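Long-range contacts in cytoplasmic protein (Cryptococcus neoformans var. grubii serotype A, PDB 7LPO), which probably hydrolyses steryl beta-glucosides, acting as a fungal sterylglucosidase of glycoside hydrolase family 5: residues A[97-103]-A[136-142]; A[40-46]-A[569-575]; A[128-132]-A[257-263]; A[448-454]-A[516-522]. One frame throughout, in Å; residues are numbered along the deposited sequence.

Interaction 1. Residues A[97-103]-A[136-142]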
# COMPACT_ATOMS: atom_id res chain seq x y z
N ASN A 97 11.01 4.46 12.69
CA ASN A 97 11.14 3.24 13.48
C ASN A 97 10.27 2.11 12.93
O ASN A 97 10.07 1.11 13.63
CB ASN A 97 10.78 3.51 14.94
CG ASN A 97 9.41 4.16 15.10
OD1 ASN A 97 8.66 4.30 14.13
ND2 ASN A 97 9.08 4.56 16.32
N LEU A 98 9.75 2.25 11.72
CA LEU A 98 8.78 1.31 11.17
C LEU A 98 9.08 1.06 9.70
O LEU A 98 9.47 1.97 8.97
CB LEU A 98 7.35 1.85 11.32
CG LEU A 98 6.22 1.07 10.66
CD1 LEU A 98 5.87 -0.15 11.48
CD2 LEU A 98 5.00 1.97 10.50
N LEU A 99 8.89 -0.18 9.29
CA LEU A 99 9.03 -0.58 7.90
C LEU A 99 7.85 -1.49 7.57
O LEU A 99 7.58 -2.43 8.31
CB LEU A 99 10.34 -1.32 7.64
CG LEU A 99 11.64 -0.57 7.92
CD1 LEU A 99 12.80 -1.55 7.89
CD2 LEU A 99 11.85 0.55 6.93
N ARG A 100 7.14 -1.17 6.49
CA ARG A 100 6.16 -2.08 5.90
C ARG A 100 6.91 -2.85 4.82
O ARG A 100 7.37 -2.26 3.83
CB ARG A 100 4.98 -1.31 5.33
CG ARG A 100 3.89 -2.21 4.76
CD ARG A 100 2.62 -1.43 4.60
NE ARG A 100 1.54 -2.18 3.96
CZ ARG A 100 1.22 -2.08 2.67
NH1 ARG A 100 1.92 -1.30 1.85
NH2 ARG A 100 0.20 -2.78 2.20
N TYR A 101 7.10 -4.15 5.04
CA TYR A 101 8.01 -4.93 4.21
C TYR A 101 7.24 -5.58 3.07
O TYR A 101 6.35 -6.40 3.30
CB TYR A 101 8.73 -6.00 5.04
CG TYR A 101 9.78 -6.68 4.21
CD1 TYR A 101 9.45 -7.75 3.38
CD2 TYR A 101 11.10 -6.23 4.20
CE1 TYR A 101 10.41 -8.37 2.59
CE2 TYR A 101 12.07 -6.85 3.42
CZ TYR A 101 11.71 -7.91 2.62
OH TYR A 101 12.66 -8.52 1.82
N VAL A 102 7.63 -5.26 1.85
CA VAL A 102 6.91 -5.66 0.65
C VAL A 102 7.50 -6.96 0.09
O VAL A 102 8.70 -7.05 -0.15
CB VAL A 102 6.96 -4.55 -0.41
CG1 VAL A 102 6.30 -4.99 -1.70
CG2 VAL A 102 6.32 -3.27 0.11
N PHE A 103 6.64 -7.96 -0.11
CA PHE A 103 6.99 -9.17 -0.83
C PHE A 103 5.80 -9.58 -1.68
O PHE A 103 4.65 -9.21 -1.40
CB PHE A 103 7.41 -10.32 0.11
CG PHE A 103 6.29 -10.86 0.94
CD1 PHE A 103 5.93 -10.26 2.13
CD2 PHE A 103 5.58 -11.97 0.52
CE1 PHE A 103 4.90 -10.74 2.90
CE2 PHE A 103 4.54 -12.47 1.29
CZ PHE A 103 4.20 -11.85 2.48
N PHE A 136 14.40 -1.42 13.90
CA PHE A 136 13.11 -1.22 13.25
C PHE A 136 12.08 -2.21 13.75
O PHE A 136 12.39 -3.37 14.02
CB PHE A 136 13.25 -1.36 11.73
CG PHE A 136 13.90 -0.20 11.08
CD1 PHE A 136 13.20 0.98 10.90
CD2 PHE A 136 15.22 -0.27 10.66
CE1 PHE A 136 13.81 2.07 10.33
CE2 PHE A 136 15.82 0.81 10.08
CZ PHE A 136 15.12 1.99 9.91
N ARG A 137 10.84 -1.74 13.88
CA ARG A 137 9.68 -2.62 13.89
C ARG A 137 9.23 -2.82 12.45
O ARG A 137 9.35 -1.92 11.62
CB ARG A 137 8.54 -2.04 14.73
CG ARG A 137 8.92 -1.64 16.15
CD ARG A 137 9.40 -2.83 17.01
NE ARG A 137 9.43 -2.42 18.41
CZ ARG A 137 9.13 -3.21 19.45
NH1 ARG A 137 8.79 -4.48 19.26
NH2 ARG A 137 9.17 -2.71 20.68
N VAL A 138 8.71 -4.01 12.16
CA VAL A 138 8.34 -4.38 10.80
C VAL A 138 6.98 -5.07 10.82
O VAL A 138 6.71 -5.89 11.71
CB VAL A 138 9.39 -5.31 10.16
CG1 VAL A 138 8.91 -5.80 8.80
CG2 VAL A 138 10.75 -4.64 10.04
N PHE A 139 6.12 -4.76 9.84
CA PHE A 139 4.99 -5.63 9.55
C PHE A 139 5.01 -5.98 8.07
O PHE A 139 5.46 -5.20 7.22
CB PHE A 139 3.63 -5.05 10.03
CG PHE A 139 3.13 -3.86 9.28
CD1 PHE A 139 3.60 -2.60 9.56
CD2 PHE A 139 2.10 -3.99 8.37
CE1 PHE A 139 3.11 -1.50 8.90
CE2 PHE A 139 1.60 -2.90 7.70
CZ PHE A 139 2.10 -1.65 7.97
N MET A 140 4.58 -7.21 7.79
CA MET A 140 4.76 -7.84 6.49
C MET A 140 3.58 -7.53 5.58
O MET A 140 2.42 -7.65 5.99
CB MET A 140 4.91 -9.35 6.65
CG MET A 140 5.94 -9.80 7.68
SD MET A 140 7.60 -9.19 7.32
CE MET A 140 8.14 -10.07 5.95
N ASP A 141 3.88 -7.18 4.33
CA ASP A 141 2.86 -6.81 3.35
C ASP A 141 2.89 -7.80 2.20
O ASP A 141 3.79 -7.72 1.34
CB ASP A 141 3.10 -5.39 2.86
CG ASP A 141 2.48 -5.12 1.49
OD1 ASP A 141 1.45 -5.74 1.14
OD2 ASP A 141 3.05 -4.27 0.76
N PRO A 142 1.96 -8.76 2.14
CA PRO A 142 1.79 -9.55 0.91
C PRO A 142 1.20 -8.67 -0.19
O PRO A 142 0.01 -8.34 -0.17
CB PRO A 142 0.82 -10.66 1.32
CG PRO A 142 0.41 -10.37 2.70
CD PRO A 142 0.87 -9.00 3.09
O HOH W 1 -0.93 -5.56 2.39
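Six parallel bridges, from Leu98-Arg137 to Phe103-Pro142, and six backbone hydrogen bonds join two strands whose axes approach to 4.6 Å at 28°. Rotamers decide how each face is filled. On the face with Leu98, Arg100 and Val102, chi1 of Arg100 is t, setting CG over the ring of Phe139 in its p rotamer (4.1 Å from the centroid, CH-pi); t at chi2 and chi3 carries the guanidinium toward Asp141. On the other face, Leu99 in its m,t rotamer lays CD1 over the Phe136 ring, 4.0 Å from the centroid. Phe103, also p, receives Pro142 CA 4.0 Å from its centroid, while Met140 (m,m,m) makes a Met-aromatic contact with Tyr101. This second face meets helix 118-133 through Leu99 and Tyr101, as in a TIM-barrel beta-alpha-beta crossover. Asp141 OD2 lies 3.4 Å from Arg100 NH1, out of the guanidinium plane, with no N-H aimed at it. Arg100 NH1 bonds Asn42 OD1, the group also pairs with Asp267 and Glu521, Asp141 OD2 is hydrogen-bonded with His143 ND1, and a water donates to Asp141 OD1 (2.7 Å) and accepts weakly from Arg100 NH2 (3.0 Å). The direct pairing is thus charge only; the water supplies the hydrogen-bonded link.

Interaction 2. Residues A[40-46]-A[569-575]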
# COMPACT_ATOMS: atom_id res chain seq x y z
N GLY A 40 7.32 5.37 9.46
CA GLY A 40 8.38 4.88 8.62
C GLY A 40 7.98 4.87 7.16
O GLY A 40 7.25 5.75 6.71
N VAL A 41 8.47 3.86 6.42
CA VAL A 41 8.32 3.81 4.98
C VAL A 41 7.99 2.39 4.55
O VAL A 41 8.22 1.42 5.28
CB VAL A 41 9.61 4.28 4.26
CG1 VAL A 41 10.01 5.64 4.75
CG2 VAL A 41 10.76 3.27 4.53
N ASN A 42 7.41 2.28 3.36
CA ASN A 42 7.29 1.00 2.67
C ASN A 42 8.63 0.69 2.01
O ASN A 42 9.17 1.53 1.27
CB ASN A 42 6.18 1.04 1.63
CG ASN A 42 4.80 1.00 2.25
OD1 ASN A 42 4.14 -0.04 2.25
ND2 ASN A 42 4.37 2.13 2.80
N LEU A 43 9.14 -0.51 2.25
CA LEU A 43 10.42 -0.97 1.73
C LEU A 43 10.20 -2.37 1.16
O LEU A 43 10.15 -3.34 1.91
CB LEU A 43 11.47 -0.98 2.85
CG LEU A 43 12.91 -1.35 2.50
CD1 LEU A 43 13.67 -0.14 2.00
CD2 LEU A 43 13.59 -1.95 3.74
N SER A 44 10.04 -2.49 -0.16
CA SER A 44 10.13 -1.40 -1.12
C SER A 44 9.35 -1.77 -2.39
O SER A 44 9.19 -2.94 -2.71
CB SER A 44 11.59 -1.12 -1.48
OG SER A 44 11.69 -0.32 -2.64
N GLY A 45 8.90 -0.76 -3.13
CA GLY A 45 8.34 -0.99 -4.44
C GLY A 45 9.24 -1.77 -5.38
O GLY A 45 8.75 -2.41 -6.32
N SER A 46 10.55 -1.71 -5.16
CA SER A 46 11.48 -2.41 -6.04
C SER A 46 11.34 -3.92 -5.94
O SER A 46 11.80 -4.63 -6.84
CB SER A 46 12.92 -2.01 -5.72
OG SER A 46 13.23 -2.32 -4.38
N ALA A 569 3.11 4.57 7.24
CA ALA A 569 4.23 4.13 6.42
C ALA A 569 4.12 4.86 5.09
O ALA A 569 3.16 4.65 4.33
CB ALA A 569 4.21 2.61 6.22
N ILE A 570 5.10 5.72 4.82
CA ILE A 570 5.15 6.45 3.56
C ILE A 570 5.45 5.50 2.41
O ILE A 570 6.34 4.65 2.49
CB ILE A 570 6.21 7.56 3.65
CG1 ILE A 570 5.89 8.54 4.78
CG2 ILE A 570 6.32 8.26 2.31
CD1 ILE A 570 7.02 9.53 5.07
N TRP A 571 4.71 5.66 1.31
CA TRP A 571 5.03 5.01 0.04
C TRP A 571 5.82 6.01 -0.81
O TRP A 571 5.28 7.05 -1.18
CB TRP A 571 3.76 4.57 -0.71
CG TRP A 571 4.11 3.75 -1.92
CD1 TRP A 571 4.41 4.21 -3.16
CD2 TRP A 571 4.25 2.32 -1.97
NE1 TRP A 571 4.74 3.16 -3.99
CE2 TRP A 571 4.65 1.99 -3.28
CE3 TRP A 571 4.08 1.30 -1.04
CZ2 TRP A 571 4.86 0.67 -3.69
CZ3 TRP A 571 4.29 -0.01 -1.43
CH2 TRP A 571 4.68 -0.31 -2.75
N ASN A 572 7.09 5.70 -1.12
CA ASN A 572 7.86 4.58 -0.61
C ASN A 572 9.35 4.98 -0.67
O ASN A 572 9.69 6.13 -0.95
CB ASN A 572 7.61 3.30 -1.41
CG ASN A 572 7.92 3.46 -2.88
OD1 ASN A 572 7.92 4.56 -3.45
ND2 ASN A 572 8.18 2.34 -3.52
N TYR A 573 10.24 4.02 -0.40
CA TYR A 573 11.68 4.21 -0.47
C TYR A 573 12.23 3.20 -1.47
O TYR A 573 12.10 1.99 -1.27
CB TYR A 573 12.31 4.01 0.91
CG TYR A 573 13.77 4.37 1.02
CD1 TYR A 573 14.17 5.67 1.31
CD2 TYR A 573 14.75 3.40 0.85
CE1 TYR A 573 15.52 5.99 1.41
CE2 TYR A 573 16.09 3.70 0.96
CZ TYR A 573 16.48 5.00 1.24
OH TYR A 573 17.82 5.31 1.34
N VAL A 574 12.82 3.69 -2.55
CA VAL A 574 13.23 2.82 -3.65
C VAL A 574 14.70 3.05 -3.96
O VAL A 574 15.04 4.03 -4.65
CB VAL A 574 12.38 3.08 -4.91
CG1 VAL A 574 12.75 2.12 -6.02
CG2 VAL A 574 10.89 2.99 -4.58
N PRO A 575 15.60 2.17 -3.50
CA PRO A 575 17.04 2.38 -3.75
C PRO A 575 17.43 2.60 -5.21
O PRO A 575 18.42 3.30 -5.46
CB PRO A 575 17.68 1.11 -3.19
CG PRO A 575 16.73 0.70 -2.05
CD PRO A 575 15.35 1.05 -2.56
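Each segment contains a cis peptide bond that does not precede a proline: Leu43-Ser44 in one and Trp571-Asn572 in the other. Up to them the pairing is regular and parallel. Ile570 N donates to Gly40 O at 2.9 Å, and Asn42 N to Ile570 O at 2.7 Å. The next bond skips ahead, with Tyr573 N donating to Asn42 O at 3.2 Å, so 569-575 carries one residue more than a regular register would. Asn42 ND2 adds a weak bond to Ile570 O (3.2 Å), while its OD1 accepts from Arg100. Beyond the strand, Ser44 OG donates to Tyr573 O (2.7 Å) and accepts from Ser46 N (3.1 Å), the latter an ST turn. Apolar contacts follow the same course: Val41 CG2 meets Tyr573 CB at 4.0 Å, and Leu43 CD1 meets Tyr573 CD2 at 3.9 Å. Gly45 CA lies 3.9 Å from Trp571 CZ2, where a side chain would be tight. Trp571 also reaches within about 3 Å of a bound Tris molecule. Parallel pairing of the first and last barrel strands, 35-43 and 567-570, closes the ring of a TIM barrel, and a tryptophan with a cis peptide after the last strand is a recurrent feature of active sites in family 5 and related glycoside hydrolases.

Interaction 3. Residues A[128-132]-A[257-263]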
# COMPACT_ATOMS: atom_id res chain seq x y z
N LEU A 128 15.40 -9.00 7.20
CA LEU A 128 14.73 -8.71 8.47
C LEU A 128 15.73 -8.65 9.62
O LEU A 128 15.58 -7.83 10.53
CB LEU A 128 13.65 -9.76 8.74
CG LEU A 128 12.50 -9.73 7.74
CD1 LEU A 128 11.52 -10.87 8.01
CD2 LEU A 128 11.79 -8.37 7.77
N ARG A 129 16.76 -9.49 9.59
CA ARG A 129 17.75 -9.46 10.66
C ARG A 129 18.47 -8.12 10.72
O ARG A 129 18.70 -7.58 11.81
CB ARG A 129 18.76 -10.60 10.48
CG ARG A 129 18.22 -11.95 10.90
CD ARG A 129 19.34 -12.87 11.34
NE ARG A 129 19.06 -14.27 11.02
CZ ARG A 129 18.35 -15.09 11.79
NH1 ARG A 129 17.83 -14.65 12.93
NH2 ARG A 129 18.16 -16.35 11.40
N LYS A 130 18.84 -7.56 9.56
CA LYS A 130 19.48 -6.25 9.54
C LYS A 130 18.52 -5.16 10.01
O LYS A 130 18.92 -4.23 10.72
CB LYS A 130 20.01 -5.93 8.15
CG LYS A 130 21.32 -6.63 7.83
CD LYS A 130 21.98 -6.06 6.58
CE LYS A 130 23.47 -6.33 6.58
NZ LYS A 130 24.17 -5.71 7.75
N CYS A 131 17.25 -5.24 9.61
CA CYS A 131 16.27 -4.29 10.14
C CYS A 131 16.24 -4.33 11.66
O CYS A 131 16.15 -3.30 12.32
CB CYS A 131 14.88 -4.57 9.57
SG CYS A 131 14.79 -4.42 7.77
N LYS A 132 16.32 -5.54 12.23
CA LYS A 132 16.30 -5.66 13.69
C LYS A 132 17.55 -5.05 14.31
O LYS A 132 17.47 -4.37 15.34
CB LYS A 132 16.17 -7.13 14.07
CG LYS A 132 16.04 -7.38 15.57
CD LYS A 132 16.06 -8.88 15.85
CE LYS A 132 16.12 -9.16 17.34
NZ LYS A 132 16.80 -10.47 17.59
N ASP A 257 13.60 -15.36 16.71
CA ASP A 257 13.97 -14.16 17.44
C ASP A 257 13.47 -12.88 16.78
O ASP A 257 13.41 -11.85 17.44
CB ASP A 257 15.48 -14.07 17.54
CG ASP A 257 16.15 -14.17 16.16
OD1 ASP A 257 16.34 -15.31 15.65
OD2 ASP A 257 16.48 -13.11 15.57
N LEU A 258 13.08 -12.95 15.51
CA LEU A 258 12.55 -11.78 14.83
C LEU A 258 11.12 -11.48 15.27
O LEU A 258 10.67 -10.34 15.19
CB LEU A 258 12.58 -11.99 13.32
CG LEU A 258 13.92 -12.18 12.62
CD1 LEU A 258 13.68 -12.59 11.18
CD2 LEU A 258 14.75 -10.93 12.70
N LEU A 259 10.39 -12.50 15.72
CA LEU A 259 8.97 -12.32 15.95
C LEU A 259 8.73 -11.42 17.15
O LEU A 259 9.40 -11.54 18.18
CB LEU A 259 8.30 -13.67 16.17
CG LEU A 259 8.27 -14.62 14.97
CD1 LEU A 259 7.49 -15.88 15.36
CD2 LEU A 259 7.65 -13.99 13.74
N ASP A 260 7.80 -10.47 16.98
CA ASP A 260 7.32 -9.59 18.04
C ASP A 260 8.31 -8.50 18.43
O ASP A 260 7.91 -7.35 18.64
CB ASP A 260 6.93 -10.44 19.26
CG ASP A 260 5.88 -11.49 18.92
OD1 ASP A 260 4.95 -11.16 18.15
OD2 ASP A 260 5.99 -12.65 19.40
N GLU A 261 9.59 -8.85 18.54
CA GLU A 261 10.60 -7.83 18.79
C GLU A 261 10.85 -6.98 17.54
O GLU A 261 11.06 -5.77 17.64
CB GLU A 261 11.90 -8.48 19.25
CG GLU A 261 13.04 -7.49 19.48
CD GLU A 261 14.26 -8.12 20.15
OE1 GLU A 261 14.30 -9.37 20.28
OE2 GLU A 261 15.17 -7.37 20.54
N CYS A 262 10.84 -7.61 16.37
CA CYS A 262 11.00 -6.88 15.11
C CYS A 262 9.75 -7.00 14.26
O CYS A 262 9.07 -6.00 14.03
CB CYS A 262 12.23 -7.40 14.37
SG CYS A 262 12.44 -6.68 12.73
N VAL A 263 9.41 -8.21 13.80
CA VAL A 263 8.22 -8.44 12.98
C VAL A 263 7.03 -8.47 13.93
O VAL A 263 6.81 -9.46 14.62
CB VAL A 263 8.33 -9.73 12.16
CG1 VAL A 263 7.04 -9.99 11.41
CG2 VAL A 263 9.52 -9.64 11.22
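Lys132, Leu258 and Leu128 lose the most surface here, 111, 73 and 60 Å² respectively, and they divide the contact into a charged outer side and an apolar inner part. Lys132 is extended, with all four chi angles trans, so that its aliphatic stem passes the loop: CB is 4.0 Å from Cys262 CB, and CD is 4.0 Å from Leu258 CD2. Its NZ then finds Asp257 OD2 at 3.3 Å, a salt bridge with a weak hydrogen bond, and more distantly Glu261 OE1 at 3.8 Å. Arg129 completes this network, NH1 donating to Asp257 OD1 at 3.2 Å, while its NH2 bonds the backbone of Glu254. Leu258 sits beneath the charges, its CD1 3.7 Å from Leu128 CB. Leu128 continues inward, CD1 meeting Val263 CG2 at 4.0 Å. The loop holds its shape partly because Leu258 O accepts from both Cys262 N (3.0 Å) and Val263 N (2.8 Å). The contact therefore joins the C-terminal part of helix 118-133 to the connection between helix 232-254 and strand 263-267; Leu128 also touches Ile251 of the latter helix, and below it lie Val138 and Met140 of strand 137-143, which pairs with strand 263-267 in the barrel.

Interaction 4. Residues A[448-454]-A[516-522]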
# COMPACT_ATOMS: atom_id res chain seq x y z
N CYS A 448 -4.95 -3.97 14.38
CA CYS A 448 -4.71 -2.58 14.03
C CYS A 448 -5.29 -2.37 12.64
O CYS A 448 -5.05 -3.18 11.75
CB CYS A 448 -3.21 -2.24 14.06
SG CYS A 448 -2.76 -0.58 13.45
N SER A 449 -6.06 -1.31 12.46
CA SER A 449 -6.61 -0.97 11.16
C SER A 449 -5.51 -0.33 10.32
O SER A 449 -4.76 0.51 10.81
CB SER A 449 -7.79 -0.01 11.34
OG SER A 449 -8.42 0.25 10.10
N SER A 450 -5.40 -0.75 9.06
CA SER A 450 -4.30 -0.32 8.20
C SER A 450 -4.80 0.15 6.84
O SER A 450 -4.38 -0.36 5.80
CB SER A 450 -3.27 -1.44 8.04
OG SER A 450 -3.83 -2.60 7.42
N PRO A 451 -5.67 1.16 6.80
CA PRO A 451 -6.09 1.71 5.51
C PRO A 451 -4.95 2.43 4.81
O PRO A 451 -3.95 2.83 5.42
CB PRO A 451 -7.21 2.68 5.89
CG PRO A 451 -6.75 3.22 7.24
CD PRO A 451 -6.08 2.01 7.93
N HIS A 452 -5.11 2.60 3.51
CA HIS A 452 -4.24 3.48 2.73
C HIS A 452 -4.97 4.79 2.47
O HIS A 452 -6.20 4.85 2.45
CB HIS A 452 -3.83 2.83 1.41
CG HIS A 452 -3.12 1.52 1.59
ND1 HIS A 452 -2.76 0.72 0.53
CD2 HIS A 452 -2.69 0.88 2.70
CE1 HIS A 452 -2.15 -0.36 0.98
NE2 HIS A 452 -2.10 -0.29 2.29
N PHE A 453 -4.19 5.86 2.31
CA PHE A 453 -4.75 7.14 1.91
C PHE A 453 -3.79 7.86 0.99
O PHE A 453 -2.61 8.02 1.32
CB PHE A 453 -5.07 8.05 3.09
CG PHE A 453 -5.59 9.39 2.66
CD1 PHE A 453 -6.94 9.57 2.43
CD2 PHE A 453 -4.73 10.45 2.45
CE1 PHE A 453 -7.43 10.80 2.01
CE2 PHE A 453 -5.22 11.68 2.03
CZ PHE A 453 -6.57 11.84 1.81
N TYR A 454 -4.30 8.33 -0.15
CA TYR A 454 -3.55 9.17 -1.06
C TYR A 454 -4.35 10.42 -1.36
O TYR A 454 -5.57 10.36 -1.54
CB TYR A 454 -3.24 8.44 -2.37
CG TYR A 454 -2.17 7.38 -2.22
CD1 TYR A 454 -0.83 7.70 -2.35
CD2 TYR A 454 -2.51 6.07 -1.94
CE1 TYR A 454 0.15 6.74 -2.20
CE2 TYR A 454 -1.54 5.10 -1.79
CZ TYR A 454 -0.21 5.44 -1.93
OH TYR A 454 0.76 4.48 -1.80
N PRO A 516 -5.59 0.48 17.47
CA PRO A 516 -4.85 1.54 16.78
C PRO A 516 -5.20 1.60 15.31
O PRO A 516 -5.78 0.68 14.74
CB PRO A 516 -3.38 1.15 16.99
CG PRO A 516 -3.39 0.07 18.05
CD PRO A 516 -4.73 -0.61 17.93
N THR A 517 -4.83 2.72 14.69
CA THR A 517 -4.91 2.90 13.25
C THR A 517 -3.52 3.25 12.73
O THR A 517 -2.79 4.04 13.34
CB THR A 517 -5.88 4.01 12.87
OG1 THR A 517 -7.17 3.75 13.44
CG2 THR A 517 -6.00 4.10 11.34
N LEU A 518 -3.15 2.66 11.59
CA LEU A 518 -1.88 2.95 10.95
C LEU A 518 -2.13 3.11 9.46
O LEU A 518 -2.74 2.24 8.84
CB LEU A 518 -0.87 1.83 11.22
CG LEU A 518 0.56 1.98 10.71
CD1 LEU A 518 1.49 1.03 11.47
CD2 LEU A 518 0.63 1.68 9.23
N VAL A 519 -1.70 4.24 8.90
CA VAL A 519 -1.92 4.49 7.48
C VAL A 519 -0.83 3.75 6.73
O VAL A 519 0.31 4.22 6.62
CB VAL A 519 -1.92 5.99 7.15
CG1 VAL A 519 -2.15 6.18 5.67
CG2 VAL A 519 -3.00 6.72 7.96
N GLY A 520 -1.16 2.56 6.21
CA GLY A 520 -0.15 1.68 5.67
C GLY A 520 0.54 2.20 4.42
O GLY A 520 1.66 1.77 4.12
N GLU A 521 -0.12 3.06 3.67
CA GLU A 521 0.49 3.73 2.54
C GLU A 521 -0.01 5.17 2.47
O GLU A 521 -1.21 5.42 2.60
CB GLU A 521 0.17 3.05 1.21
CG GLU A 521 0.68 1.65 1.05
CD GLU A 521 0.47 1.12 -0.38
OE1 GLU A 521 0.24 1.95 -1.30
OE2 GLU A 521 0.53 -0.11 -0.57
N ILE A 522 0.92 6.09 2.23
CA ILE A 522 0.60 7.49 1.97
C ILE A 522 1.82 8.11 1.30
O ILE A 522 2.96 7.75 1.64
CB ILE A 522 0.20 8.24 3.27
CG1 ILE A 522 -0.11 9.71 2.98
CG2 ILE A 522 1.28 8.14 4.33
CD1 ILE A 522 -0.90 10.39 4.08
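Neighbouring strands of a TIM barrel meet here, their segments running the same way with end-to-end directions 22° apart. Backbone hydrogen bonds come in two groups separated by a corner at Gly520. Before it, Ser449 N donates to Pro516 O (3.0 Å) and Leu518 N to Ser449 O (2.8 Å); Gly520 N then bonds Pro451 O (2.9 Å), and past the turn Phe453 N bonds Glu521 O (3.0 Å). Apolar contacts are looser: Cys448 SG lies 3.8 Å from Leu518 CB, and Phe453 CD2 is 4.2 Å from Ile522 CD1, with the Phe453 ring packed on helix 490-512. Aromatic contact falls to His452, where Glu521 CG stands over the imidazole face, 3.5 Å from the centroid and 10° off the normal; His452 ND1 bonds Glu271. Charge and side-chain bonding gather on Glu521, which forms a salt bridge with Arg100. In family 5 enzymes the nucleophilic glutamate stands at the end of the seventh barrel strand, so Glu521, on strand 518-522 and bound to Tris, is probably its counterpart. Both Tyr454 OH and Glu521 OE1 bond the Tris nitrogen, and Tyr454 OH itself donates to Glu521 OE1 at 2.6 Å.

Overall arrangement
Interactions 1, 2 and 4 join strands of one eight-stranded barrel; interaction 3 lies on its outer side, between helix 118-133 and the loop leading into strand 263-267, its centre 21 Å from that of interaction 4. Interactions 1 and 2 (centres 9 Å apart) meet because strands 35-43 and 98-104 are sheet neighbours; interaction 4 meets interaction 2 where strands 518-522 and 567-570 pair. Along the chain, 40-46 and 569-575 enclose everything else: 1 and 3 cross, and 4 follows both. Val138 N, 2.8 Å from Cys262 O, links 3 to 1. Arg100 NH1, 2.6 Å from Asn42 OD1 and 3.0 Å from Glu521 OE2, connects three contacts, so residues distant in sequence converge beside the Tris pocket.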